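Local coordinates for Blr6230 protein (Bradyrhizobium diazoefficiens USDA 110, PDB 5NGG) that hydrolyses beta-lactam antibiotics, as a zinc-dependent subclass B3 metallo-beta-lactamase with two zinc ions in its active site, at residues T52-Y58 / G240-Y246; I47-G51 / N83-F89; C181-M186 / V197-S202. Where two conformers were deposited one is given. Residue numbers count along the deposited sequence, not the author numbering.

Interaction 1 of 3, residues T52-Y58 / G240-Y246. With ZN (zinc ion), chain C.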
loop_
_atom_site.group_PDB
_atom_site.type_symbol
_atom_site.label_atom_id
_atom_site.label_comp_id
_atom_site.label_asym_id
_atom_site.label_seq_id
_atom_site.Cartn_x
_atom_site.Cartn_y
_atom_site.Cartn_z
ATOM N N THR A 52 8.980 -0.155 -7.739
ATOM C CA THR A 52 10.279 -0.801 -7.820
ATOM C C THR A 52 10.052 -2.311 -7.885
ATOM O O THR A 52 8.919 -2.796 -7.915
ATOM C CB THR A 52 11.162 -0.416 -6.618
ATOM O OG1 THR A 52 10.623 -1.039 -5.463
ATOM C CG2 THR A 52 11.228 1.100 -6.419
ATOM N N ASP A 53 11.154 -3.069 -7.888
ATOM C CA ASP A 53 11.024 -4.511 -7.818
ATOM C C ASP A 53 10.423 -5.046 -6.505
ATOM O O ASP A 53 9.932 -6.167 -6.476
ATOM C CB ASP A 53 12.401 -5.141 -8.126
ATOM C CG ASP A 53 12.353 -6.623 -8.286
ATOM O OD1 ASP A 53 11.373 -7.138 -8.876
ATOM O OD2 ASP A 53 13.327 -7.264 -7.841
ATOM N N GLY A 54 10.465 -4.236 -5.444
ATOM C CA GLY A 54 10.009 -4.675 -4.136
ATOM C C GLY A 54 8.965 -3.821 -3.470
ATOM O O GLY A 54 8.458 -4.255 -2.438
ATOM N N ILE A 55 8.633 -2.643 -4.030
ATOM C CA ILE A 55 7.623 -1.743 -3.461
ATOM C C ILE A 55 6.714 -1.318 -4.618
ATOM O O ILE A 55 7.191 -0.810 -5.634
ATOM C CB ILE A 55 8.241 -0.498 -2.796
ATOM C CG1 ILE A 55 9.060 -0.898 -1.561
ATOM C CG2 ILE A 55 7.131 0.492 -2.417
ATOM C CD1 ILE A 55 9.939 0.194 -1.023
ATOM N N ALA A 56 5.417 -1.535 -4.462
ATOM C CA ALA A 56 4.437 -1.229 -5.518
ATOM C C ALA A 56 3.924 0.195 -5.360
ATOM O O ALA A 56 3.497 0.599 -4.273
ATOM C CB ALA A 56 3.284 -2.216 -5.420
ATOM N N VAL A 57 3.924 0.922 -6.472
ATOM C CA VAL A 57 3.418 2.301 -6.571
ATOM C C VAL A 57 2.584 2.315 -7.837
ATOM O O VAL A 57 2.972 1.662 -8.816
ATOM C CB VAL A 57 4.585 3.327 -6.654
ATOM C CG1 VAL A 57 4.030 4.750 -6.787
ATOM C CG2 VAL A 57 5.489 3.198 -5.432
ATOM N N TYR A 58 1.486 3.071 -7.840
ATOM C CA TYR A 58 0.605 3.088 -8.998
ATOM C C TYR A 58 0.219 4.514 -9.361
ATOM O O TYR A 58 0.095 5.386 -8.515
ATOM C CB TYR A 58 -0.679 2.291 -8.751
ATOM C CG TYR A 58 -0.462 0.932 -8.152
ATOM C CD1 TYR A 58 -0.310 0.778 -6.780
ATOM C CD2 TYR A 58 -0.412 -0.217 -8.939
ATOM C CE1 TYR A 58 -0.091 -0.467 -6.206
ATOM C CE2 TYR A 58 -0.222 -1.470 -8.372
ATOM C CZ TYR A 58 -0.060 -1.584 -7.007
ATOM O OH TYR A 58 0.138 -2.837 -6.459
ATOM N N GLY A 240 -1.607 -4.469 -4.011
ATOM C CA GLY A 240 -1.088 -4.189 -2.695
ATOM C C GLY A 240 0.178 -3.370 -2.758
ATOM O O GLY A 240 0.678 -3.066 -3.839
ATOM N N PRO A 241 0.735 -3.010 -1.589
ATOM C CA PRO A 241 1.851 -2.055 -1.574
ATOM C C PRO A 241 3.229 -2.690 -1.755
ATOM O O PRO A 241 4.214 -1.962 -1.857
ATOM C CB PRO A 241 1.693 -1.349 -0.238
ATOM C CG PRO A 241 1.004 -2.314 0.623
ATOM C CD PRO A 241 0.195 -3.242 -0.240
ATOM N N HIS A 242 3.281 -4.026 -1.843
ATOM C CA HIS A 242 4.469 -4.765 -2.243
ATOM C C HIS A 242 4.013 -5.759 -3.297
ATOM O O HIS A 242 2.939 -6.358 -3.153
ATOM C CB HIS A 242 5.106 -5.487 -1.041
ATOM C CG HIS A 242 5.658 -4.556 -0.012
ATOM N ND1 HIS A 242 6.880 -3.921 -0.132
ATOM C CD2 HIS A 242 5.154 -4.149 1.170
ATOM C CE1 HIS A 242 7.087 -3.167 0.941
ATOM N NE2 HIS A 242 6.055 -3.287 1.747
ATOM N N PRO A 243 4.828 -5.984 -4.344
ATOM C CA PRO A 243 4.382 -6.873 -5.426
ATOM C C PRO A 243 4.144 -8.321 -4.999
ATOM O O PRO A 243 3.356 -9.019 -5.621
ATOM C CB PRO A 243 5.466 -6.692 -6.502
ATOM C CG PRO A 243 6.604 -6.022 -5.835
ATOM C CD PRO A 243 6.103 -5.309 -4.642
ATOM N N GLU A 244 4.826 -8.729 -3.931
ATOM C CA GLU A 244 4.673 -10.049 -3.332
ATOM C C GLU A 244 3.251 -10.345 -2.864
ATOM O O GLU A 244 2.841 -11.518 -2.867
ATOM C CB GLU A 244 5.672 -10.194 -2.183
ATOM C CG GLU A 244 7.114 -10.216 -2.667
ATOM C CD GLU A 244 7.813 -8.856 -2.685
ATOM O OE1 GLU A 244 7.182 -7.766 -2.720
ATOM O OE2 GLU A 244 9.062 -8.880 -2.673
ATOM N N VAL A 245 2.482 -9.300 -2.533
ATOM C CA VAL A 245 1.078 -9.452 -2.089
ATOM C C VAL A 245 0.252 -10.214 -3.135
ATOM O O VAL A 245 -0.664 -10.951 -2.788
ATOM C CB VAL A 245 0.431 -8.070 -1.795
ATOM C CG1 VAL A 245 -1.092 -8.115 -1.685
ATOM C CG2 VAL A 245 1.034 -7.427 -0.552
ATOM N N TYR A 246 0.559 -10.006 -4.418
ATOM C CA TYR A 246 -0.267 -10.503 -5.500
ATOM C C TYR A 246 0.536 -11.147 -6.619
ATOM O O TYR A 246 0.010 -11.340 -7.701
ATOM C CB TYR A 246 -1.216 -9.404 -6.008
ATOM C CG TYR A 246 -0.544 -8.174 -6.550
ATOM C CD1 TYR A 246 -0.035 -7.197 -5.695
ATOM C CD2 TYR A 246 -0.410 -7.965 -7.921
ATOM C CE1 TYR A 246 0.580 -6.061 -6.186
ATOM C CE2 TYR A 246 0.182 -6.804 -8.415
ATOM C CZ TYR A 246 0.701 -5.857 -7.552
ATOM O OH TYR A 246 1.285 -4.716 -8.063
HETATM ZN ZN ZN C . 5.698 -1.971 3.359
HETATM O O HOH W 1 9.379 -6.398 -1.277
HETATM O O HOH W 2 5.801 -1.457 5.350
#

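Interaction 2 of 3, residues I47-G51 / N83-F89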
loop_
_atom_site.group_PDB
_atom_site.type_symbol
_atom_site.label_atom_id
_atom_site.label_comp_id
_atom_site.label_asym_id
_atom_site.label_seq_id
_atom_site.Cartn_x
_atom_site.Cartn_y
_atom_site.Cartn_z
ATOM N N ILE A 47 -5.054 1.825 -14.518
ATOM C CA ILE A 47 -4.113 1.572 -13.423
ATOM C C ILE A 47 -2.763 1.162 -14.019
ATOM O O ILE A 47 -2.687 0.170 -14.761
ATOM C CB ILE A 47 -4.604 0.490 -12.448
ATOM C CG1 ILE A 47 -5.949 0.855 -11.825
ATOM C CG2 ILE A 47 -3.545 0.248 -11.373
ATOM C CD1 ILE A 47 -6.583 -0.246 -11.020
ATOM N N TYR A 48 -1.722 1.905 -13.636
ATOM C CA TYR A 48 -0.371 1.716 -14.167
ATOM C C TYR A 48 0.586 1.464 -12.993
ATOM O O TYR A 48 0.530 2.168 -11.977
ATOM C CB TYR A 48 0.118 2.957 -14.937
ATOM C CG TYR A 48 -0.730 3.294 -16.147
ATOM C CD1 TYR A 48 -1.981 3.889 -16.008
ATOM C CD2 TYR A 48 -0.299 2.972 -17.439
ATOM C CE1 TYR A 48 -2.779 4.157 -17.111
ATOM C CE2 TYR A 48 -1.089 3.253 -18.547
ATOM C CZ TYR A 48 -2.318 3.844 -18.379
ATOM O OH TYR A 48 -3.118 4.106 -19.479
ATOM N N TYR A 49 1.470 0.478 -13.146
ATOM C CA TYR A 49 2.497 0.175 -12.138
ATOM C C TYR A 49 3.726 1.023 -12.414
ATOM O O TYR A 49 4.239 0.997 -13.531
ATOM C CB TYR A 49 2.862 -1.320 -12.210
ATOM C CG TYR A 49 3.766 -1.775 -11.092
ATOM C CD1 TYR A 49 5.153 -1.607 -11.161
ATOM C CD2 TYR A 49 3.249 -2.370 -9.960
ATOM C CE1 TYR A 49 5.998 -2.004 -10.125
ATOM C CE2 TYR A 49 4.096 -2.783 -8.920
ATOM C CZ TYR A 49 5.458 -2.591 -8.989
ATOM O OH TYR A 49 6.208 -3.013 -7.918
ATOM N N VAL A 50 4.201 1.775 -11.410
ATOM C CA VAL A 50 5.385 2.645 -11.512
ATOM C C VAL A 50 6.344 2.444 -10.331
ATOM O O VAL A 50 7.203 3.296 -10.061
ATOM C CB VAL A 50 5.013 4.142 -11.676
ATOM C CG1 VAL A 50 4.260 4.375 -12.975
ATOM C CG2 VAL A 50 4.193 4.639 -10.497
ATOM N N GLY A 51 6.210 1.318 -9.623
ATOM C CA GLY A 51 7.039 1.054 -8.439
ATOM C C GLY A 51 8.386 0.427 -8.771
ATOM O O GLY A 51 8.900 0.483 -9.899
ATOM N N ASN A 83 9.891 6.691 -13.550
ATOM C CA ASN A 83 8.957 5.684 -14.069
ATOM C C ASN A 83 7.660 6.303 -14.608
ATOM O O ASN A 83 7.122 5.851 -15.624
ATOM C CB ASN A 83 8.637 4.670 -12.978
ATOM C CG ASN A 83 9.804 3.774 -12.671
ATOM O OD1 ASN A 83 10.758 3.662 -13.468
ATOM N ND2 ASN A 83 9.751 3.139 -11.513
ATOM N N ILE A 84 7.150 7.300 -13.894
ATOM C CA ILE A 84 5.957 8.041 -14.327
ATOM C C ILE A 84 6.207 8.634 -15.705
ATOM O O ILE A 84 5.378 8.507 -16.614
ATOM C CB ILE A 84 5.566 9.097 -13.259
ATOM C CG1 ILE A 84 5.062 8.368 -11.999
ATOM C CG2 ILE A 84 4.507 10.070 -13.777
ATOM C CD1 ILE A 84 4.884 9.243 -10.782
ATOM N N ALA A 85 7.357 9.283 -15.862
ATOM C CA ALA A 85 7.690 9.911 -17.136
ATOM C C ALA A 85 7.902 8.883 -18.253
ATOM O O ALA A 85 7.547 9.142 -19.427
ATOM C CB ALA A 85 8.922 10.775 -16.967
ATOM N N LYS A 86 8.461 7.719 -17.905
ATOM C CA LYS A 86 8.660 6.633 -18.886
ATOM C C LYS A 86 7.349 6.197 -19.562
ATOM O O LYS A 86 7.356 5.774 -20.728
ATOM C CB LYS A 86 9.319 5.389 -18.271
ATOM C CG LYS A 86 10.810 5.486 -18.013
ATOM C CD LYS A 86 11.337 4.238 -17.301
ATOM C CE LYS A 86 12.790 4.403 -16.893
ATOM N N LEU A 87 6.246 6.269 -18.827
ATOM C CA LEU A 87 4.946 5.944 -19.377
ATOM C C LEU A 87 4.309 7.089 -20.171
ATOM O O LEU A 87 3.251 6.896 -20.759
ATOM C CB LEU A 87 4.003 5.485 -18.273
ATOM C CG LEU A 87 4.386 4.183 -17.585
ATOM C CD1 LEU A 87 3.387 3.940 -16.485
ATOM C CD2 LEU A 87 4.447 2.987 -18.521
ATOM N N GLY A 88 4.933 8.267 -20.198
ATOM C CA GLY A 88 4.373 9.433 -20.893
ATOM C C GLY A 88 3.519 10.347 -20.037
ATOM O O GLY A 88 2.895 11.282 -20.561
ATOM N N PHE A 89 3.487 10.084 -18.729
ATOM C CA PHE A 89 2.807 10.965 -17.789
ATOM C C PHE A 89 3.709 12.106 -17.346
ATOM O O PHE A 89 4.934 12.006 -17.432
ATOM C CB PHE A 89 2.412 10.201 -16.530
ATOM C CG PHE A 89 1.378 9.145 -16.748
ATOM C CD1 PHE A 89 0.100 9.479 -17.173
ATOM C CD2 PHE A 89 1.665 7.809 -16.463
ATOM C CE1 PHE A 89 -0.855 8.499 -17.347
ATOM C CE2 PHE A 89 0.724 6.819 -16.641
ATOM C CZ PHE A 89 -0.536 7.157 -17.099
HETATM O O HOH W 3 11.522 0.935 -10.808
#

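Interaction 3 of 3, residues C181-M186 / V197-S202. With ACT (acetate ion), chain F.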
loop_
_atom_site.group_PDB
_atom_site.type_symbol
_atom_site.label_atom_id
_atom_site.label_comp_id
_atom_site.label_asym_id
_atom_site.label_seq_id
_atom_site.Cartn_x
_atom_site.Cartn_y
_atom_site.Cartn_z
ATOM N N CYS A 181 -4.413 1.896 8.429
ATOM C CA CYS A 181 -4.245 1.155 7.176
ATOM C C CYS A 181 -5.591 1.144 6.411
ATOM O O CYS A 181 -6.624 0.721 6.988
ATOM C CB CYS A 181 -3.809 -0.269 7.562
ATOM S SG CYS A 181 -2.782 -1.248 6.440
ATOM N N THR A 182 -5.551 1.638 5.172
ATOM C CA THR A 182 -6.745 1.831 4.353
ATOM C C THR A 182 -6.563 1.093 3.044
ATOM O O THR A 182 -5.605 1.333 2.303
ATOM C CB THR A 182 -6.978 3.324 4.093
ATOM O OG1 THR A 182 -7.112 4.004 5.359
ATOM C CG2 THR A 182 -8.234 3.564 3.267
ATOM N N SER A 183 -7.493 0.202 2.753
ATOM C CA SER A 183 -7.557 -0.497 1.477
ATOM C C SER A 183 -8.539 0.229 0.568
ATOM O O SER A 183 -9.627 0.590 0.988
ATOM C CB SER A 183 -7.993 -1.946 1.690
ATOM O OG SER A 183 -7.034 -2.653 2.482
ATOM N N TRP A 184 -8.134 0.470 -0.676
ATOM C CA TRP A 184 -8.908 1.324 -1.576
ATOM C C TRP A 184 -9.543 0.505 -2.705
ATOM O O TRP A 184 -8.844 -0.218 -3.407
ATOM C CB TRP A 184 -7.975 2.367 -2.185
ATOM C CG TRP A 184 -7.445 3.381 -1.225
ATOM C CD1 TRP A 184 -6.240 3.378 -0.579
ATOM C CD2 TRP A 184 -8.129 4.546 -0.785
ATOM N NE1 TRP A 184 -6.128 4.478 0.210
ATOM C CE2 TRP A 184 -7.271 5.225 0.100
ATOM C CE3 TRP A 184 -9.380 5.105 -1.073
ATOM C CZ2 TRP A 184 -7.619 6.450 0.682
ATOM C CZ3 TRP A 184 -9.724 6.281 -0.487
ATOM C CH2 TRP A 184 -8.844 6.962 0.367
ATOM N N GLU A 185 -10.858 0.636 -2.860
ATOM C CA GLU A 185 -11.596 -0.107 -3.880
ATOM C C GLU A 185 -11.968 0.797 -5.053
ATOM O O GLU A 185 -12.390 1.939 -4.872
ATOM C CB GLU A 185 -12.858 -0.683 -3.258
ATOM C CG GLU A 185 -13.704 -1.510 -4.202
ATOM C CD GLU A 185 -14.949 -2.083 -3.547
ATOM O OE1 GLU A 185 -15.239 -1.776 -2.354
ATOM O OE2 GLU A 185 -15.661 -2.832 -4.268
ATOM N N MET A 186 -11.830 0.274 -6.266
ATOM C CA MET A 186 -12.299 1.002 -7.459
ATOM C C MET A 186 -12.682 0.036 -8.549
ATOM O O MET A 186 -12.254 -1.109 -8.566
ATOM C CB MET A 186 -11.291 2.014 -7.993
ATOM C CG MET A 186 -10.009 1.418 -8.535
ATOM S SD MET A 186 -8.929 2.646 -9.315
ATOM C CE MET A 186 -9.757 2.854 -10.887
ATOM N N VAL A 197 -11.370 -3.705 -8.151
ATOM C CA VAL A 197 -9.959 -3.722 -7.745
ATOM C C VAL A 197 -9.866 -3.327 -6.273
ATOM O O VAL A 197 -10.544 -2.380 -5.860
ATOM C CB VAL A 197 -9.155 -2.724 -8.597
ATOM C CG1 VAL A 197 -7.686 -2.692 -8.171
ATOM C CG2 VAL A 197 -9.286 -3.015 -10.087
ATOM N N LEU A 198 -9.023 -4.026 -5.509
ATOM C CA LEU A 198 -8.661 -3.568 -4.170
ATOM C C LEU A 198 -7.181 -3.339 -4.106
ATOM O O LEU A 198 -6.393 -4.274 -4.265
ATOM C CB LEU A 198 -9.080 -4.555 -3.084
ATOM C CG LEU A 198 -9.005 -4.024 -1.647
ATOM C CD1 LEU A 198 -10.090 -2.995 -1.400
ATOM C CD2 LEU A 198 -9.058 -5.146 -0.635
ATOM N N PHE A 199 -6.786 -2.096 -3.776
ATOM C CA PHE A 199 -5.421 -1.818 -3.331
ATOM C C PHE A 199 -5.413 -2.159 -1.830
ATOM O O PHE A 199 -5.744 -1.326 -0.982
ATOM C CB PHE A 199 -5.071 -0.353 -3.559
ATOM C CG PHE A 199 -5.099 0.079 -5.003
ATOM C CD1 PHE A 199 -6.265 0.568 -5.601
ATOM C CD2 PHE A 199 -3.944 0.057 -5.768
ATOM C CE1 PHE A 199 -6.254 1.011 -6.914
ATOM C CE2 PHE A 199 -3.939 0.473 -7.078
ATOM C CZ PHE A 199 -5.101 0.943 -7.650
ATOM N N PHE A 200 -5.092 -3.414 -1.521
ATOM C CA PHE A 200 -5.068 -3.899 -0.146
ATOM C C PHE A 200 -3.902 -3.218 0.571
ATOM O O PHE A 200 -2.836 -3.044 -0.000
ATOM C CB PHE A 200 -4.935 -5.424 -0.159
ATOM C CG PHE A 200 -4.868 -6.034 1.220
ATOM C CD1 PHE A 200 -5.934 -5.908 2.085
ATOM C CD2 PHE A 200 -3.729 -6.736 1.653
ATOM C CE1 PHE A 200 -5.900 -6.462 3.356
ATOM C CE2 PHE A 200 -3.672 -7.260 2.937
ATOM C CZ PHE A 200 -4.759 -7.138 3.788
ATOM N N CYS A 201 -4.106 -2.842 1.830
ATOM C CA CYS A 201 -3.124 -1.995 2.491
ATOM C C CYS A 201 -1.914 -2.666 3.057
ATOM O O CYS A 201 -0.967 -1.947 3.367
ATOM C CB CYS A 201 -3.804 -1.153 3.577
ATOM S SG CYS A 201 -4.203 -2.033 5.073
ATOM N N SER A 202 -1.973 -3.976 3.250
ATOM C CA SER A 202 -0.978 -4.855 3.952
ATOM C C SER A 202 -1.597 -5.447 5.193
ATOM O O SER A 202 -2.196 -4.715 5.976
ATOM C CB SER A 202 0.324 -4.205 4.421
ATOM O OG SER A 202 1.048 -5.191 5.150
HETATM C C ACT F . 4.468 -4.451 4.461
HETATM O O ACT F . 3.655 -5.379 4.585
HETATM O OXT ACT F . 4.116 -3.328 4.013
HETATM C CH3 ACT F . 5.888 -4.735 4.845
#

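Interaction 1 of 3, residues T52-Y58 / G240-Y246
Four hydrogen bonds tie the loop 52-58 to the loop 240-246, and one of them orients a zinc ligand of the metallo-beta-lactamase active site. His242 ND1 donates to Gly54 O (2.8 Å) nearly in line, so the other ring nitrogen, NE2, is held on the zinc ion at 2.1 Å; Asp105 and His106 bind the same metal, and water 2 lies 2.1 Å from it. Two residues further on, Ala56 N donates to Pro241 O (2.9 Å), a backbone bond beside the closest CA pair, Ile55 and His242. A hydroxyl relay closes the far end: Tyr246 OH donates to Tyr58 OH (2.7 Å), which in turn donates to Gly240 O (2.7 Å). The 52-58 loop is shaped from within by an ST turn and ST motif, Thr52 OG1 accepting from Gly54 N and Ile55 N; the same oxygen is also bonded to Trp34 O. Packing fills the gaps between these bonds. The Pro243 ring lies against the backbone of residues 53-56, and on the metal side Ile55 CG1 comes to 3.9 Å from His242 CE1. Ala56 CB, which points toward the other loop, sits 3.2 Å from Gly240 O.

Interaction 2 of 3, residues I47-G51 / N83-F89
Val50 and Leu87 form the apolar centre of this contact between the end of strand 47-49 and the C-terminal end of helix 77-86. Val50 CG1 meets Leu87 CD1 at 3.6 Å, and the valine also touches Ile84, Val50 CG2 lying 4.1 Å from Ile84 CG1, so it is set against Ile84 of the helix and Leu87 just beyond it. The same Leu87 CD1 also touches Tyr48 CB at 3.7 Å, which carries the apolar surface back along the strand. There it ends in an aromatic pair: the edge of Phe89 is directed at the face of Tyr48 in a T-shaped stack, with ring centroids 5.0 Å apart, planes at 85° and Phe89 CZ 3.7 Å from Tyr48 CD1. Phe89 can reach the strand because the chain turns at Gly88, where a Schellman motif ends the helix: Gly88 N bonds to Ala85 O and Phe89 N to Ile84 O, and the positive phi of Gly88 suits a residue without a side chain. Ile84 and Phe89 also rest on Val59 of the neighbouring strand 58-62. At the other end of the contact the chemistry turns polar. Asn83 ND2 donates to Val50 O (2.9 Å), and water 3 bridges Asn83 ND2 (2.9 Å) and Gly51 O (2.8 Å). Tyr49, on the reverse side of the strand, points its CB away from the helix. Such packing of a helix on one face of a beta-sheet is characteristic of the alpha-beta/beta-alpha sandwich of the metallo-beta-lactamase fold.

Interaction 3 of 3, residues C181-M186 / V197-S202
Strands 182-190 and 193-199 form an antiparallel hairpin, and here their side chains divide between the two faces of the sheet. Trp184, Met186, Val197 and Phe199 form one relief: Met186 CG lies against Val197 CB (4.2 Å), and Trp184 CB against Phe199 CB (4.2 Å). The Phe199 ring turns its edge to Trp184 O and Met186 SD, the latter 3.9 Å from Phe199 CE1, a Met-aromatic contact. Glu185 and Leu198 occupy the other face, where the Leu198 methyl CD1 dips into the shallow hollow beside Ser183 CB (3.9 Å) and Glu185 CB (4.1 Å). Two backbone hydrogen bonds join each of the pairs Trp184-Phe199 and Met186-Val197. Beyond the ladder, Cys201 N donates to Ser183 OG (3.0 Å), which is also hydrogen-bonded to Thr174 OG1, and the Cys181 SG-Cys201 SG disulfide (2.1 Å) locks the ends. The covalent link thus fixes the chain immediately before Ser202, whose OG donates to the acetate O (2.7 Å) close to the zinc site.

Overall arrangement
All three contacts are largely buried, but interactions 1 and 3 lie near the middle of the chain, whereas the centre of interaction 2 is about 17 Å from that of the chain and its margin has partly exposed aromatics. Interactions 1 and 2 share segment 47-58: Val57 O is a probable hydrogen-bond partner of Val50 N (2.9 Å). Interaction 3 belongs to the other sheet, and the two sheets meet where Ile47 CD1 packs on Phe199 CZ (3.9 Å) and Tyr58 CD1 on Phe199 CE2 (3.7 Å). Chemistry follows place: loop-to-loop hydrogen bonds position a metal ligand in interaction 1, apolar helix-on-sheet packing dominates interaction 2, and interaction 3 combines a backbone ladder with a disulfide.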